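Side-chain contacts in binary enterotoxin of Clostridium perfringens component a (Clostridium perfringens, PDB 5WTZ), which probably transfers ADP-ribose from NAD to host actin, acting as the enzymatic component of a binary iota-like enterotoxin: residues A[224-229]-A[291-296]; A[24-29]-A[84-89]; A[315-320]-A[412-417]. All blocks are in the same frame, centred on the assembly; numbering follows the deposited sequence.

Interaction 1 (A[224-229]-A[291-296]); sequences SQWGEE and IPEDII
A single tryptophan, W226, anchors helix 220-237 to the first residue of strand 295-301 and the loop that leads into it, in a largely buried contact within the NAD-binding ADP-ribosyltransferase fold; that strand lies at the margin of a five-stranded mixed sheet. The indole leaves the helix with CG anti to the backbone N (chi1 -174°), which carries the ring across to the loop and strand. A tryptophan suits the place because its face can take a methyl while the N-H at its edge takes a carboxylate. Over one face lies I295: its methyl CD1 makes a CH-pi contact 3.6 Å from the centroid of the six-membered ring, only 7° off the normal. An isoleucine fits here, since its extended chain delivers a slim methyl to the ring. CD1 of I291 reaches the rim, 4.3 Å from W226 CH2, while P292 packs obliquely with CG 4.0 Å from W226 CZ2. The ring of F216 meets the indole, and Y231 from the same helix touches it. The ring's one polar atom is satisfied by E293, whose chain runs antiparallel alongside the indole. W226 NE1 donates to E293 OE2 at 2.7 Å, the acceptor lying in the indole plane but met from above the carboxylate plane.

Interaction 2 (A[24-29]-A[84-89]); sequences KKRKQV and KKSMLT
R26 on helix 16-31 faces S86 in the irregular loop between helix 70-83 and strand 92-98, and the two backbones come closest at these residues, with CA of R26 7.7 Å from CA of S86. This joins a helix to a loop in the N-terminal of the two ADP-ribosyltransferase-like units, away from the NAD site. Routine i to i+4 bonds hold the helical segment, whereas 84-89 has no such bonds of its own; S86 and L88 are tied instead by backbone bonds to the chain at 165-168.

The contact between the segments is small, and no direct hydrogen bond crosses it. The chain of R26 bends at the CG-CD bond (chi3 -52°), which turns the guanidinium to present one face to the serine hydroxyl. R26 NH2 is 3.2 Å from S86 OG, but the angle is too poor for a bond, as expected for an oxygen above the plane of the N-H groups. The strongest partner of this arginine is the carbonyl of A168, bonded to NH1, which S170 OG also accepts from. Arginine suits the place because NH1 can give two bonds to strand 168-171 while one flat face lies against the loop. L88, buried, brings CD2 to 4.0 Å from R26 NH2, obliquely to the guanidinium. A small serine lets the loop approach W30 of the helix as well, and its hydroxyl can bind water: one water molecule lies 2.7 Å from S86 OG and makes a weak, 3.5 Å bond to R26 O.

Interaction 3 (A[315-320]-A[412-417]); sequences YDFNKV and NKLIID
F317 and L414 cross at about a right angle, and the leucine meets the phenyl ring over its face. With CG anti to the carbonyl carbon (chi1 -58°), L414 sends CD1 over the ring centre, 3.6 Å from the centroid of the F317 ring, in a CH-pi contact. The opposite face of the ring is met near its rim by the carbonyl oxygen of Y315. A branched leucine suits the strand here because one methyl can settle on the ring, while V323 and L358 touch both residues.

Beside this apolar pair two asparagines bond to the neighbouring backbone. N412 ND2 donates to F317 O at 3.0 Å, with that oxygen close to the plane of the N412 amide. In return N318 OD1 accepts from N412 N at 2.9 Å in a nearly straight bond (173°). Asparagine serves both places, offering N-H and oxygen alike. D316 OD1 braces the loop by accepting from N318 N. Residues 316-319 form an Asx turn overlapping a type I beta turn that leads into helix 320-330, and the contact pins this turn to the central strand of the mixed sheet.

In the fold
Along the chain the contacts follow one another in series: interaction 2 closes first, then interaction 1, then interaction 3. Interaction 2 belongs to the N-terminal ADP-ribosyltransferase family unit, the other two to the C-terminal one. Interactions 1 and 3 reach the same mixed sheet, at edge strand 295-301 and middle strand 411-420; their centres are about 29 Å apart, on opposite sides of the chain's centre. Interaction 2 lies about 33 Å from interaction 1 and about 39 Å from interaction 3, centre to centre. The sheets of both units share the strand order 1-3-5-4-2, consistent with a duplicated fold, but bound NAD occupies the C-terminal unit, whose sheet interactions 1 and 3 join to flanking elements.

Interaction 1 (A[224-229]-A[291-296])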
ATOM      1  N   SER A 224      -8.321  15.014   7.523  1.00 24.40           N
ATOM      2  CA  SER A 224      -9.445  15.862   7.887  1.00 24.98           C
ATOM      3  C   SER A 224      -9.618  17.016   6.890  1.00 28.96           C
ATOM      4  O   SER A 224     -10.729  17.312   6.456  1.00 27.24           O
ATOM      5  CB  SER A 224      -9.251  16.389   9.311  1.00 31.32           C
ATOM      6  OG  SER A 224     -10.224  17.362   9.639  1.00 41.55           O
ATOM      7  N   GLN A 225      -8.508  17.649   6.519  1.00 28.44           N
ATOM      8  CA  GLN A 225      -8.523  18.742   5.548  1.00 31.68           C
ATOM      9  C   GLN A 225      -9.026  18.317   4.172  1.00 29.70           C
ATOM     10  O   GLN A 225      -9.810  19.030   3.548  1.00 25.59           O
ATOM     11  CB  GLN A 225      -7.127  19.347   5.423  1.00 24.52           C
ATOM     12  CG  GLN A 225      -6.782  20.295   6.564  1.00 29.32           C
ATOM     13  CD  GLN A 225      -5.344  20.780   6.523  1.00 43.73           C
ATOM     14  OE1 GLN A 225      -4.431  20.031   6.160  1.00 52.05           O
ATOM     15  NE2 GLN A 225      -5.134  22.034   6.906  1.00 45.55           N
ATOM     16  N   TRP A 226      -8.561  17.168   3.698  1.00 25.21           N
ATOM     17  CA  TRP A 226      -9.023  16.615   2.428  1.00 21.86           C
ATOM     18  C   TRP A 226     -10.520  16.320   2.476  1.00 26.92           C
ATOM     19  O   TRP A 226     -11.271  16.705   1.573  1.00 22.10           O
ATOM     20  CB  TRP A 226      -8.230  15.352   2.083  1.00 19.48           C
ATOM     21  CG  TRP A 226      -8.555  14.797   0.724  1.00 20.57           C
ATOM     22  CD1 TRP A 226      -7.949  15.113  -0.460  1.00 21.01           C
ATOM     23  CD2 TRP A 226      -9.562  13.831   0.414  1.00 18.02           C
ATOM     24  NE1 TRP A 226      -8.522  14.404  -1.488  1.00 19.00           N
ATOM     25  CE2 TRP A 226      -9.519  13.605  -0.973  1.00 19.81           C
ATOM     26  CE3 TRP A 226     -10.504  13.128   1.181  1.00 21.66           C
ATOM     27  CZ2 TRP A 226     -10.374  12.720  -1.615  1.00 24.34           C
ATOM     28  CZ3 TRP A 226     -11.347  12.245   0.545  1.00 22.68           C
ATOM     29  CH2 TRP A 226     -11.279  12.048  -0.841  1.00 19.68           C
ATOM     30  N   GLY A 227     -10.961  15.656   3.542  1.00 22.22           N
ATOM     31  CA  GLY A 227     -12.373  15.365   3.718  1.00 19.74           C
ATOM     32  C   GLY A 227     -13.245  16.611   3.710  1.00 25.26           C
ATOM     33  O   GLY A 227     -14.259  16.672   3.010  1.00 25.69           O
ATOM     34  N   GLU A 228     -12.836  17.616   4.482  1.00 26.96           N
ATOM     35  CA  GLU A 228     -13.544  18.883   4.534  1.00 29.62           C
ATOM     36  C   GLU A 228     -13.585  19.591   3.180  1.00 26.60           C
ATOM     37  O   GLU A 228     -14.636  20.061   2.757  1.00 26.46           O
ATOM     38  CB  GLU A 228     -12.898  19.799   5.581  1.00 33.39           C
ATOM     39  CG  GLU A 228     -13.498  21.189   5.647  1.00 48.74           C
ATOM     40  CD  GLU A 228     -14.893  21.200   6.249  1.00 54.16           C
ATOM     41  OE1 GLU A 228     -15.277  20.197   6.894  1.00 54.83           O
ATOM     42  OE2 GLU A 228     -15.605  22.215   6.072  1.00 49.89           O
ATOM     43  N   GLU A 229     -12.443  19.693   2.512  1.00 22.93           N
ATOM     44  CA  GLU A 229     -12.366  20.452   1.273  1.00 29.15           C
ATOM     45  C   GLU A 229     -13.239  19.825   0.200  1.00 29.28           C
ATOM     46  O   GLU A 229     -13.888  20.516  -0.580  1.00 33.82           O
ATOM     47  CB  GLU A 229     -10.919  20.535   0.766  1.00 32.90           C
ATOM     48  CG  GLU A 229      -9.982  21.378   1.606  1.00 48.52           C
ATOM     49  CD  GLU A 229      -8.607  21.509   0.976  1.00 61.49           C
ATOM     50  OE1 GLU A 229      -8.539  21.776  -0.244  1.00 68.79           O
ATOM     51  OE2 GLU A 229      -7.597  21.337   1.694  1.00 61.49           O
ATOM     52  N   ILE A 291     -15.533  10.450  -5.922  1.00 18.40           N
ATOM     53  CA  ILE A 291     -14.164  10.640  -5.430  1.00 18.13           C
ATOM     54  C   ILE A 291     -13.344  11.428  -6.470  1.00 15.14           C
ATOM     55  O   ILE A 291     -13.210  11.001  -7.613  1.00 18.25           O
ATOM     56  CB  ILE A 291     -13.509   9.275  -5.122  1.00 17.98           C
ATOM     57  CG1 ILE A 291     -14.253   8.576  -3.982  1.00 15.86           C
ATOM     58  CG2 ILE A 291     -12.032   9.431  -4.761  1.00 15.92           C
ATOM     59  CD1 ILE A 291     -13.983   9.152  -2.603  1.00 14.86           C
ATOM     60  N   PRO A 292     -12.834  12.612  -6.083  1.00 20.25           N
ATOM     61  CA  PRO A 292     -12.229  13.594  -6.999  1.00 23.63           C
ATOM     62  C   PRO A 292     -10.791  13.287  -7.454  1.00 18.59           C
ATOM     63  O   PRO A 292     -10.330  13.926  -8.402  1.00 20.49           O
ATOM     64  CB  PRO A 292     -12.245  14.880  -6.175  1.00 26.13           C
ATOM     65  CG  PRO A 292     -12.069  14.402  -4.784  1.00 25.65           C
ATOM     66  CD  PRO A 292     -12.882  13.121  -4.703  1.00 20.07           C
ATOM     67  N   GLU A 293     -10.104  12.368  -6.772  1.00 15.23           N
ATOM     68  CA  GLU A 293      -8.745  11.942  -7.117  1.00 18.65           C
ATOM     69  C   GLU A 293      -8.483  10.597  -6.463  1.00 24.21           C
ATOM     70  O   GLU A 293      -9.070  10.296  -5.409  1.00 18.37           O
ATOM     71  CB  GLU A 293      -7.708  12.954  -6.641  1.00 25.11           C
ATOM     72  CG  GLU A 293      -7.664  13.094  -5.116  1.00 29.54           C
ATOM     73  CD  GLU A 293      -6.787  14.245  -4.668  1.00 32.71           C
ATOM     74  OE1 GLU A 293      -5.652  14.354  -5.174  1.00 28.30           O
ATOM     75  OE2 GLU A 293      -7.245  15.054  -3.832  1.00 28.50           O
ATOM     76  N   ASP A 294      -7.601   9.802  -7.070  1.00 19.99           N
ATOM     77  CA  ASP A 294      -7.248   8.488  -6.540  1.00 19.23           C
ATOM     78  C   ASP A 294      -6.792   8.664  -5.104  1.00 14.95           C
ATOM     79  O   ASP A 294      -5.997   9.565  -4.800  1.00 17.32           O
ATOM     80  CB  ASP A 294      -6.145   7.808  -7.362  1.00 16.59           C
ATOM     81  CG  ASP A 294      -6.644   7.259  -8.706  1.00 20.24           C
ATOM     82  OD1 ASP A 294      -7.640   7.779  -9.263  1.00 20.28           O
ATOM     83  OD2 ASP A 294      -6.009   6.314  -9.218  1.00 31.24           O
ATOM     84  N   ILE A 295      -7.312   7.814  -4.226  1.00 15.05           N
ATOM     85  CA  ILE A 295      -6.970   7.858  -2.811  1.00 19.92           C
ATOM     86  C   ILE A 295      -6.818   6.421  -2.291  1.00 18.85           C
ATOM     87  O   ILE A 295      -7.447   5.483  -2.801  1.00 15.47           O
ATOM     88  CB  ILE A 295      -8.033   8.656  -1.984  1.00 16.65           C
ATOM     89  CG1 ILE A 295      -7.516   8.970  -0.577  1.00 19.69           C
ATOM     90  CG2 ILE A 295      -9.400   7.965  -1.975  1.00 14.71           C
ATOM     91  CD1 ILE A 295      -8.357  10.029   0.177  1.00 17.35           C
ATOM     92  N   ILE A 296      -5.931   6.245  -1.324  1.00 13.36           N
ATOM     93  CA  ILE A 296      -5.834   4.995  -0.582  1.00 15.49           C
ATOM     94  C   ILE A 296      -6.751   5.066   0.649  1.00 15.48           C
ATOM     95  O   ILE A 296      -6.726   6.047   1.393  1.00 18.50           O
ATOM     96  CB  ILE A 296      -4.380   4.707  -0.135  1.00 14.86           C
ATOM     97  CG1 ILE A 296      -3.459   4.530  -1.359  1.00 20.28           C
ATOM     98  CG2 ILE A 296      -4.361   3.499   0.794  1.00 15.63           C
ATOM     99  CD1 ILE A 296      -4.005   3.525  -2.405  1.00 18.42           C
TER

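Interaction 2 (A[24-29]-A[84-89])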
ATOM      1  N   LYS A  24      29.531   9.539  -5.047  1.00 57.76           N
ATOM      2  CA  LYS A  24      30.489   9.771  -3.986  1.00 57.95           C
ATOM      3  C   LYS A  24      30.441  11.156  -3.428  1.00 56.26           C
ATOM      4  O   LYS A  24      30.395  11.353  -2.210  1.00 47.31           O
ATOM      5  CB  LYS A  24      31.895   9.452  -4.462  1.00 65.09           C
ATOM      6  CG  LYS A  24      32.462   8.592  -3.413  1.00 68.68           C
ATOM      7  CD  LYS A  24      31.549   7.404  -3.427  1.00 76.55           C
ATOM      8  CE  LYS A  24      31.772   6.562  -2.245  1.00 89.38           C
ATOM      9  NZ  LYS A  24      31.273   7.218  -0.994  1.00 95.78           N
ATOM     10  N   LYS A  25      30.447  12.113  -4.335  1.00 48.19           N
ATOM     11  CA  LYS A  25      30.346  13.502  -3.968  1.00 49.56           C
ATOM     12  C   LYS A  25      29.058  13.772  -3.255  1.00 50.31           C
ATOM     13  O   LYS A  25      29.042  14.394  -2.193  1.00 52.97           O
ATOM     14  CB  LYS A  25      30.411  14.352  -5.204  1.00 61.97           C
ATOM     15  CG  LYS A  25      31.402  13.808  -6.130  1.00 68.30           C
ATOM     16  CD  LYS A  25      30.987  14.123  -7.501  1.00 74.42           C
ATOM     17  CE  LYS A  25      31.813  13.314  -8.423  1.00 80.42           C
ATOM     18  NZ  LYS A  25      31.663  13.792  -9.784  1.00 83.57           N
ATOM     19  N   ARG A  26      27.966  13.307  -3.853  1.00 47.11           N
ATOM     20  CA  ARG A  26      26.663  13.606  -3.300  1.00 45.69           C
ATOM     21  C   ARG A  26      26.545  12.928  -1.941  1.00 45.01           C
ATOM     22  O   ARG A  26      25.912  13.458  -1.042  1.00 55.07           O
ATOM     23  CB  ARG A  26      25.531  13.190  -4.253  1.00 49.57           C
ATOM     24  CG  ARG A  26      25.381  11.697  -4.502  1.00 45.70           C
ATOM     25  CD  ARG A  26      24.480  11.448  -5.712  1.00 44.46           C
ATOM     26  NE  ARG A  26      23.206  12.155  -5.610  1.00 40.73           N
ATOM     27  CZ  ARG A  26      22.106  11.666  -5.045  1.00 44.43           C
ATOM     28  NH1 ARG A  26      22.105  10.447  -4.519  1.00 39.59           N
ATOM     29  NH2 ARG A  26      20.996  12.397  -5.012  1.00 43.01           N
ATOM     30  N   LYS A  27      27.204  11.787  -1.776  1.00 45.31           N
ATOM     31  CA  LYS A  27      27.244  11.114  -0.479  1.00 49.44           C
ATOM     32  C   LYS A  27      27.958  11.961   0.579  1.00 52.71           C
ATOM     33  O   LYS A  27      27.412  12.198   1.658  1.00 54.24           O
ATOM     34  CB  LYS A  27      27.923   9.755  -0.606  1.00 43.00           C
ATOM     35  CG  LYS A  27      27.830   8.900   0.634  1.00 54.17           C
ATOM     36  CD  LYS A  27      28.459   7.540   0.382  1.00 52.19           C
ATOM     37  CE  LYS A  27      28.728   6.797   1.677  1.00 52.63           C
ATOM     38  NZ  LYS A  27      30.172   6.461   1.811  1.00 54.48           N
ATOM     39  N   GLN A  28      29.167  12.421   0.261  1.00 54.32           N
ATOM     40  CA  GLN A  28      29.930  13.299   1.153  1.00 57.55           C
ATOM     41  C   GLN A  28      29.178  14.577   1.522  1.00 56.99           C
ATOM     42  O   GLN A  28      29.060  14.918   2.701  1.00 56.24           O
ATOM     43  CB  GLN A  28      31.264  13.683   0.521  1.00 69.74           C
ATOM     44  CG  GLN A  28      32.241  12.541   0.345  1.00 78.25           C
ATOM     45  CD  GLN A  28      33.532  12.997  -0.307  1.00 84.79           C
ATOM     46  OE1 GLN A  28      33.563  14.011  -1.006  1.00 82.61           O
ATOM     47  NE2 GLN A  28      34.607  12.247  -0.080  1.00 89.79           N
ATOM     48  N   VAL A  29      28.689  15.284   0.506  1.00 51.61           N
ATOM     49  CA  VAL A  29      27.977  16.542   0.711  1.00 53.94           C
ATOM     50  C   VAL A  29      26.705  16.337   1.533  1.00 62.42           C
ATOM     51  O   VAL A  29      26.349  17.177   2.366  1.00 65.13           O
ATOM     52  CB  VAL A  29      27.606  17.213  -0.635  1.00 52.97           C
ATOM     53  CG1 VAL A  29      26.816  18.486  -0.397  1.00 58.78           C
ATOM     54  CG2 VAL A  29      28.854  17.512  -1.453  1.00 55.25           C
ATOM     55  N   LYS A  84      15.553  13.424   2.339  1.00 37.65           N
ATOM     56  CA  LYS A  84      14.938  14.625   1.768  1.00 40.30           C
ATOM     57  C   LYS A  84      15.956  15.729   1.508  1.00 44.72           C
ATOM     58  O   LYS A  84      15.654  16.704   0.823  1.00 42.30           O
ATOM     59  CB  LYS A  84      13.820  15.152   2.676  1.00 37.31           C
ATOM     60  CG  LYS A  84      12.520  14.383   2.539  1.00 35.41           C
ATOM     61  CD  LYS A  84      11.484  14.808   3.566  1.00 39.05           C
ATOM     62  CE  LYS A  84      10.184  14.059   3.337  1.00 42.72           C
ATOM     63  NZ  LYS A  84       9.413  13.795   4.584  1.00 49.42           N
ATOM     64  N   LYS A  85      17.160  15.579   2.052  1.00 46.46           N
ATOM     65  CA  LYS A  85      18.231  16.539   1.801  1.00 46.93           C
ATOM     66  C   LYS A  85      19.035  16.114   0.579  1.00 47.13           C
ATOM     67  O   LYS A  85      20.038  16.737   0.230  1.00 47.95           O
ATOM     68  CB  LYS A  85      19.148  16.667   3.024  1.00 50.99           C
ATOM     69  CG  LYS A  85      18.440  17.107   4.300  1.00 51.39           C
ATOM     70  CD  LYS A  85      19.393  17.135   5.496  1.00 54.76           C
ATOM     71  CE  LYS A  85      18.672  17.575   6.770  1.00 53.75           C
ATOM     72  NZ  LYS A  85      19.583  17.626   7.957  1.00 52.75           N
ATOM     73  N   SER A  86      18.589  15.043  -0.068  1.00 41.24           N
ATOM     74  CA  SER A  86      19.290  14.488  -1.218  1.00 38.85           C
ATOM     75  C   SER A  86      18.304  14.183  -2.345  1.00 45.86           C
ATOM     76  O   SER A  86      18.188  13.042  -2.789  1.00 41.00           O
ATOM     77  CB  SER A  86      20.055  13.220  -0.817  1.00 37.01           C
ATOM     78  OG  SER A  86      20.930  12.808  -1.851  1.00 37.89           O
ATOM     79  N   MET A  87      17.600  15.212  -2.808  1.00 44.21           N
ATOM     80  CA  MET A  87      16.608  15.043  -3.865  1.00 42.15           C
ATOM     81  C   MET A  87      17.238  15.023  -5.257  1.00 39.58           C
ATOM     82  O   MET A  87      18.179  15.763  -5.535  1.00 39.71           O
ATOM     83  CB  MET A  87      15.565  16.156  -3.780  1.00 41.35           C
ATOM     84  CG  MET A  87      14.780  16.148  -2.488  1.00 39.48           C
ATOM     85  SD  MET A  87      13.565  17.471  -2.426  1.00 57.74           S
ATOM     86  CE  MET A  87      12.569  16.921  -1.040  1.00 61.71           C
ATOM     87  N   LEU A  88      16.711  14.170  -6.131  1.00 33.77           N
ATOM     88  CA  LEU A  88      17.196  14.088  -7.507  1.00 37.63           C
ATOM     89  C   LEU A  88      16.967  15.398  -8.255  1.00 38.86           C
ATOM     90  O   LEU A  88      15.900  16.000  -8.145  1.00 34.54           O
ATOM     91  CB  LEU A  88      16.507  12.945  -8.253  1.00 33.63           C
ATOM     92  CG  LEU A  88      16.673  11.521  -7.715  1.00 31.86           C
ATOM     93  CD1 LEU A  88      15.970  10.571  -8.654  1.00 25.17           C
ATOM     94  CD2 LEU A  88      18.148  11.159  -7.571  1.00 30.45           C
ATOM     95  N   THR A  89      17.975  15.842  -9.005  1.00 45.23           N
ATOM     96  CA  THR A  89      17.862  17.069  -9.795  1.00 46.05           C
ATOM     97  C   THR A  89      17.100  16.796 -11.089  1.00 44.04           C
ATOM     98  O   THR A  89      16.524  17.696 -11.697  1.00 41.14           O
ATOM     99  CB  THR A  89      19.244  17.646 -10.133  1.00 40.58           C
ATOM    100  OG1 THR A  89      19.997  16.672 -10.866  1.00 41.49           O
ATOM    101  CG2 THR A  89      19.998  18.011  -8.863  1.00 36.59           C
TER
HETATM  102  O   HOH W   1      23.046  11.472  -0.931  1.00 44.74           O

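Interaction 3 (A[315-320]-A[412-417])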
ATOM      1  N   TYR A 315      -8.193 -19.423   9.622  1.00 24.90           N
ATOM      2  CA  TYR A 315      -8.082 -18.025  10.039  1.00 25.13           C
ATOM      3  C   TYR A 315      -6.914 -17.831  11.030  1.00 25.53           C
ATOM      4  O   TYR A 315      -6.638 -16.720  11.477  1.00 25.48           O
ATOM      5  CB  TYR A 315      -9.427 -17.575  10.631  1.00 24.02           C
ATOM      6  CG  TYR A 315      -9.574 -16.094  10.921  1.00 18.08           C
ATOM      7  CD1 TYR A 315      -9.330 -15.133   9.945  1.00 23.91           C
ATOM      8  CD2 TYR A 315     -10.000 -15.664  12.177  1.00 23.29           C
ATOM      9  CE1 TYR A 315      -9.487 -13.777  10.220  1.00 24.47           C
ATOM     10  CE2 TYR A 315     -10.161 -14.319  12.457  1.00 27.91           C
ATOM     11  CZ  TYR A 315      -9.906 -13.384  11.484  1.00 26.61           C
ATOM     12  OH  TYR A 315     -10.069 -12.051  11.790  1.00 23.82           O
ATOM     13  N   ASP A 316      -6.220 -18.921  11.359  1.00 21.60           N
ATOM     14  CA  ASP A 316      -5.055 -18.852  12.236  1.00 27.43           C
ATOM     15  C   ASP A 316      -3.802 -18.505  11.437  1.00 29.94           C
ATOM     16  O   ASP A 316      -3.071 -19.395  11.002  1.00 30.12           O
ATOM     17  CB  ASP A 316      -4.853 -20.178  12.980  1.00 30.15           C
ATOM     18  CG  ASP A 316      -3.778 -20.090  14.057  1.00 31.44           C
ATOM     19  OD1 ASP A 316      -3.084 -19.055  14.150  1.00 32.81           O
ATOM     20  OD2 ASP A 316      -3.625 -21.062  14.815  1.00 38.13           O
ATOM     21  N   PHE A 317      -3.544 -17.213  11.267  1.00 27.58           N
ATOM     22  CA  PHE A 317      -2.440 -16.759  10.420  1.00 28.73           C
ATOM     23  C   PHE A 317      -1.099 -16.811  11.136  1.00 29.76           C
ATOM     24  O   PHE A 317      -0.070 -16.451  10.562  1.00 31.71           O
ATOM     25  CB  PHE A 317      -2.709 -15.347   9.910  1.00 26.81           C
ATOM     26  CG  PHE A 317      -3.943 -15.244   9.068  1.00 26.15           C
ATOM     27  CD1 PHE A 317      -4.190 -16.169   8.060  1.00 29.04           C
ATOM     28  CD2 PHE A 317      -4.873 -14.243   9.298  1.00 20.78           C
ATOM     29  CE1 PHE A 317      -5.340 -16.084   7.283  1.00 22.80           C
ATOM     30  CE2 PHE A 317      -6.014 -14.148   8.528  1.00 22.40           C
ATOM     31  CZ  PHE A 317      -6.254 -15.072   7.527  1.00 22.61           C
ATOM     32  N   ASN A 318      -1.109 -17.273  12.380  1.00 31.13           N
ATOM     33  CA  ASN A 318       0.129 -17.542  13.106  1.00 31.43           C
ATOM     34  C   ASN A 318       0.818 -18.795  12.579  1.00 41.65           C
ATOM     35  O   ASN A 318       1.930 -19.128  12.984  1.00 47.17           O
ATOM     36  CB  ASN A 318      -0.143 -17.677  14.606  1.00 34.75           C
ATOM     37  CG  ASN A 318      -0.310 -16.332  15.292  1.00 36.33           C
ATOM     38  OD1 ASN A 318       0.187 -15.316  14.807  1.00 32.64           O
ATOM     39  ND2 ASN A 318      -1.011 -16.318  16.423  1.00 41.28           N
ATOM     40  N   LYS A 319       0.141 -19.489  11.671  1.00 41.66           N
ATOM     41  CA  LYS A 319       0.715 -20.639  10.994  1.00 41.06           C
ATOM     42  C   LYS A 319       0.971 -20.318   9.521  1.00 41.69           C
ATOM     43  O   LYS A 319       0.069 -19.879   8.806  1.00 35.52           O
ATOM     44  CB  LYS A 319      -0.207 -21.847  11.149  1.00 38.32           C
ATOM     45  CG  LYS A 319      -0.493 -22.177  12.606  1.00 44.08           C
ATOM     46  CD  LYS A 319      -1.388 -23.390  12.754  1.00 46.60           C
ATOM     47  CE  LYS A 319      -1.428 -23.860  14.198  1.00 50.82           C
ATOM     48  NZ  LYS A 319      -0.047 -24.042  14.721  1.00 54.41           N
ATOM     49  N   VAL A 320       2.206 -20.525   9.071  1.00 38.61           N
ATOM     50  CA  VAL A 320       2.590 -20.138   7.718  1.00 36.57           C
ATOM     51  C   VAL A 320       1.682 -20.755   6.659  1.00 32.94           C
ATOM     52  O   VAL A 320       1.320 -20.078   5.697  1.00 27.78           O
ATOM     53  CB  VAL A 320       4.063 -20.517   7.410  1.00 46.06           C
ATOM     54  CG1 VAL A 320       5.011 -19.646   8.209  1.00 48.21           C
ATOM     55  CG2 VAL A 320       4.315 -21.978   7.709  1.00 41.22           C
ATOM     56  N   ASN A 412      -0.357 -12.612  13.804  1.00 25.34           N
ATOM     57  CA  ASN A 412      -0.151 -12.214  12.427  1.00 27.42           C
ATOM     58  C   ASN A 412      -1.441 -11.674  11.816  1.00 27.32           C
ATOM     59  O   ASN A 412      -2.530 -12.229  12.011  1.00 24.86           O
ATOM     60  CB  ASN A 412       0.364 -13.377  11.589  1.00 28.99           C
ATOM     61  CG  ASN A 412       1.825 -13.637  11.810  1.00 38.66           C
ATOM     62  OD1 ASN A 412       2.601 -12.710  12.033  1.00 39.45           O
ATOM     63  ND2 ASN A 412       2.221 -14.901  11.738  1.00 49.38           N
ATOM     64  N   LYS A 413      -1.303 -10.583  11.076  1.00 22.80           N
ATOM     65  CA  LYS A 413      -2.412  -9.988  10.355  1.00 19.80           C
ATOM     66  C   LYS A 413      -2.063  -9.872   8.874  1.00 24.42           C
ATOM     67  O   LYS A 413      -0.877  -9.910   8.508  1.00 25.26           O
ATOM     68  CB  LYS A 413      -2.758  -8.628  10.958  1.00 17.66           C
ATOM     69  CG  LYS A 413      -3.203  -8.733  12.426  1.00 18.14           C
ATOM     70  CD  LYS A 413      -3.668  -7.390  12.975  1.00 20.74           C
ATOM     71  CE  LYS A 413      -4.493  -7.579  14.248  1.00 22.02           C
ATOM     72  NZ  LYS A 413      -4.770  -6.267  14.953  1.00 19.89           N
ATOM     73  N   LEU A 414      -3.076  -9.746   8.024  1.00 17.02           N
ATOM     74  CA  LEU A 414      -2.849  -9.639   6.581  1.00 15.05           C
ATOM     75  C   LEU A 414      -3.257  -8.284   6.029  1.00 13.17           C
ATOM     76  O   LEU A 414      -4.415  -7.876   6.115  1.00 18.28           O
ATOM     77  CB  LEU A 414      -3.599 -10.740   5.829  1.00 20.78           C
ATOM     78  CG  LEU A 414      -3.240 -12.169   6.247  1.00 22.24           C
ATOM     79  CD1 LEU A 414      -4.067 -13.184   5.482  1.00 20.21           C
ATOM     80  CD2 LEU A 414      -1.740 -12.446   6.058  1.00 19.87           C
ATOM     81  N   ILE A 415      -2.282  -7.600   5.456  1.00 16.95           N
ATOM     82  CA  ILE A 415      -2.530  -6.377   4.724  1.00 14.28           C
ATOM     83  C   ILE A 415      -2.949  -6.765   3.308  1.00 20.35           C
ATOM     84  O   ILE A 415      -2.166  -7.357   2.563  1.00 20.39           O
ATOM     85  CB  ILE A 415      -1.272  -5.485   4.721  1.00 14.47           C
ATOM     86  CG1 ILE A 415      -0.814  -5.238   6.159  1.00 15.96           C
ATOM     87  CG2 ILE A 415      -1.549  -4.158   3.996  1.00 17.75           C
ATOM     88  CD1 ILE A 415       0.597  -4.734   6.293  1.00 19.57           C
ATOM     89  N   ILE A 416      -4.188  -6.457   2.953  1.00 15.00           N
ATOM     90  CA  ILE A 416      -4.746  -6.915   1.679  1.00 16.17           C
ATOM     91  C   ILE A 416      -4.858  -5.725   0.741  1.00 18.62           C
ATOM     92  O   ILE A 416      -5.821  -4.954   0.796  1.00 17.22           O
ATOM     93  CB  ILE A 416      -6.112  -7.603   1.883  1.00 18.58           C
ATOM     94  CG1 ILE A 416      -5.968  -8.740   2.908  1.00 21.45           C
ATOM     95  CG2 ILE A 416      -6.656  -8.129   0.560  1.00 14.58           C
ATOM     96  CD1 ILE A 416      -7.233  -9.483   3.186  1.00 23.63           C
ATOM     97  N   ASP A 417      -3.838  -5.555  -0.093  1.00 15.59           N
ATOM     98  CA  ASP A 417      -3.859  -4.501  -1.105  1.00 11.92           C
ATOM     99  C   ASP A 417      -4.843  -4.866  -2.193  1.00 13.85           C
ATOM    100  O   ASP A 417      -4.757  -5.945  -2.775  1.00 14.21           O
ATOM    101  CB  ASP A 417      -2.468  -4.294  -1.696  1.00 18.33           C
ATOM    102  CG  ASP A 417      -1.588  -3.453  -0.802  1.00 21.12           C
ATOM    103  OD1 ASP A 417      -1.771  -2.219  -0.778  1.00 15.33           O
ATOM    104  OD2 ASP A 417      -0.727  -4.029  -0.119  1.00 20.59           O
TER